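Local coordinates for putative uncharacterized protein lp_3323 (Lactobacillus plantarum, PDB 3DC7) that is of unknown function but, as a member of the GDSL-like lipase/acylhydrolase family, probably hydrolyses ester bonds, using a serine nucleophile, at residues 29-34 / 201-206. Sequence-based numbering, arbitrary orientation.
Sequences DSITAN and TLHPNN. With SO4 (sulfate ion), chain D.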
loop_
_atom_site.group_PDB
_atom_site.type_symbol
_atom_site.label_atom_id
_atom_site.label_comp_id
_atom_site.label_asym_id
_atom_site.label_seq_id
_atom_site.Cartn_x
_atom_site.Cartn_y
_atom_site.Cartn_z
ATOM N N ASP A 29 -1.669 -6.094 -23.200
ATOM C CA ASP A 29 -1.073 -5.600 -24.432
ATOM C C ASP A 29 0.056 -6.536 -24.883
ATOM O O ASP A 29 -0.056 -7.749 -24.713
ATOM C CB ASP A 29 -0.630 -4.135 -24.281
ATOM C CG ASP A 29 0.107 -3.858 -22.955
ATOM O OD1 ASP A 29 1.073 -4.593 -22.621
ATOM O OD2 ASP A 29 -0.275 -2.887 -22.248
ATOM N N SER A 30 1.123 -5.989 -25.463
ATOM C CA SER A 30 2.211 -6.810 -26.000
ATOM C C SER A 30 3.044 -7.554 -24.946
ATOM O O SER A 30 3.662 -8.590 -25.243
ATOM C CB SER A 30 3.149 -5.953 -26.831
ATOM O OG SER A 30 4.180 -6.771 -27.352
ATOM N N ILE A 31 3.084 -7.004 -23.734
ATOM C CA ILE A 31 3.791 -7.611 -22.612
ATOM C C ILE A 31 3.104 -8.927 -22.199
ATOM O O ILE A 31 3.751 -9.841 -21.714
ATOM C CB ILE A 31 3.896 -6.599 -21.441
ATOM C CG1 ILE A 31 4.531 -5.287 -21.954
ATOM C CG2 ILE A 31 4.686 -7.182 -20.263
ATOM C CD1 ILE A 31 4.492 -4.104 -20.974
ATOM N N THR A 32 1.795 -9.007 -22.431
ATOM C CA THR A 32 0.999 -10.218 -22.238
ATOM C C THR A 32 0.859 -11.050 -23.535
ATOM O O THR A 32 0.833 -12.270 -23.483
ATOM C CB THR A 32 -0.400 -9.847 -21.681
ATOM O OG1 THR A 32 -0.248 -9.138 -20.448
ATOM C CG2 THR A 32 -1.252 -11.079 -21.419
ATOM N N ALA A 33 0.771 -10.392 -24.690
ATOM C CA ALA A 33 0.510 -11.079 -25.974
ATOM C C ALA A 33 1.573 -12.108 -26.347
ATOM O O ALA A 33 2.769 -11.870 -26.152
ATOM C CB ALA A 33 0.354 -10.075 -27.096
ATOM N N ASN A 34 1.132 -13.242 -26.887
ATOM C CA ASN A 34 2.043 -14.307 -27.322
ATOM C C ASN A 34 3.041 -13.832 -28.405
ATOM O O ASN A 34 4.193 -14.269 -28.427
ATOM C CB ASN A 34 1.242 -15.538 -27.785
ATOM C CG ASN A 34 2.132 -16.699 -28.248
ATOM O OD1 ASN A 34 3.171 -16.996 -27.646
ATOM N ND2 ASN A 34 1.713 -17.367 -29.328
ATOM N N THR A 201 13.501 -0.093 -23.701
ATOM C CA THR A 201 12.992 0.854 -22.685
ATOM C C THR A 201 11.474 0.874 -22.516
ATOM O O THR A 201 10.953 1.733 -21.809
ATOM C CB THR A 201 13.520 2.320 -22.823
ATOM O OG1 THR A 201 12.744 3.045 -23.796
ATOM C CG2 THR A 201 15.017 2.365 -23.157
ATOM N N LEU A 202 10.777 -0.067 -23.156
ATOM C CA LEU A 202 9.332 -0.228 -22.975
ATOM C C LEU A 202 8.924 -1.679 -22.642
ATOM O O LEU A 202 8.241 -1.922 -21.641
ATOM C CB LEU A 202 8.565 0.310 -24.192
ATOM C CG LEU A 202 7.074 -0.061 -24.317
ATOM C CD1 LEU A 202 6.201 0.589 -23.264
ATOM C CD2 LEU A 202 6.528 0.264 -25.712
ATOM N N HIS A 203 9.340 -2.631 -23.478
ATOM C CA HIS A 203 8.984 -4.033 -23.292
ATOM C C HIS A 203 10.000 -4.714 -22.400
ATOM O O HIS A 203 11.189 -4.560 -22.611
ATOM C CB HIS A 203 8.928 -4.772 -24.636
ATOM C CG HIS A 203 7.965 -4.177 -25.609
ATOM N ND1 HIS A 203 6.602 -4.340 -25.501
ATOM C CD2 HIS A 203 8.166 -3.410 -26.705
ATOM C CE1 HIS A 203 6.004 -3.692 -26.487
ATOM N NE2 HIS A 203 6.934 -3.122 -27.233
ATOM N N PRO A 204 9.535 -5.467 -21.391
ATOM C CA PRO A 204 10.473 -6.280 -20.630
ATOM C C PRO A 204 11.076 -7.359 -21.514
ATOM O O PRO A 204 10.402 -7.867 -22.410
ATOM C CB PRO A 204 9.590 -6.919 -19.549
ATOM C CG PRO A 204 8.396 -6.079 -19.458
ATOM C CD PRO A 204 8.165 -5.584 -20.865
ATOM N N ASN A 205 12.348 -7.668 -21.301
ATOM C CA ASN A 205 12.936 -8.849 -21.912
ATOM C C ASN A 205 12.635 -10.083 -21.030
ATOM O O ASN A 205 11.810 -10.003 -20.121
ATOM C CB ASN A 205 14.438 -8.629 -22.139
ATOM C CG ASN A 205 15.199 -8.431 -20.840
ATOM O OD1 ASN A 205 14.693 -8.748 -19.763
ATOM N ND2 ASN A 205 16.415 -7.900 -20.934
ATOM N N ASN A 206 13.294 -11.210 -21.278
ATOM C CA ASN A 206 13.078 -12.402 -20.454
ATOM C C ASN A 206 13.456 -12.245 -18.987
ATOM O O ASN A 206 12.766 -12.773 -18.111
ATOM C CB ASN A 206 13.803 -13.620 -21.029
ATOM C CG ASN A 206 13.149 -14.148 -22.288
ATOM O OD1 ASN A 206 12.091 -13.682 -22.719
ATOM N ND2 ASN A 206 13.774 -15.144 -22.879
HETATM S S SO4 D . 15.390 -11.985 -24.325
HETATM O O1 SO4 D . 16.151 -12.290 -23.116
HETATM O O2 SO4 D . 14.203 -11.184 -24.025
HETATM O O3 SO4 D . 16.281 -11.251 -25.228
HETATM O O4 SO4 D . 14.935 -13.227 -24.954
#
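These segments bring together the residues expected to form the active site of an SGNH hydrolase: Ser30 ends the Gly-Asp-Ser block at the end of strand 24-28, and His203 closes the Asp-Thr-Leu-His block before helix 206-223. By family precedent they would form a triad with Asp200. Ser30 OG, anti to its backbone N (chi1 -179°), lies 3.7 Å from His203 CE1 and 3.9 Å from His203 ND1, too far for a hydrogen bond, so the pair meets by van der Waals contact. Ser30 CB approaches CE1 obliquely, whereas Ile31 CG1 sits at the ring's edge, 4.2 Å from His203 ND1. Leu202 CG covers one ring face, 4.2 Å above its centre. Asp200 OD1 accepts hydrogen bonds from the backbone N of Leu202 and of His203, which ties it to the loop carrying the imidazole. Beside this pair, Ile31 crosses Pro204 at about a right angle, with CG1 3.8 Å from Pro204 CD; His209 touches both residues. Further along the chain, Asn205 N-caps the helix through Gly208 N, and Asn206 N donates to O2 of a sulfate, probably from the crystallisation liquor (2.9 Å, 146°). Asn206 OD1 accepts from Val40 N, so an alanine here would probably leave that amide without its acceptor. With no hydrogen bond joining the segments, apolar packing holds them together; any catalytic Ser30-His203 link is inferred from the family.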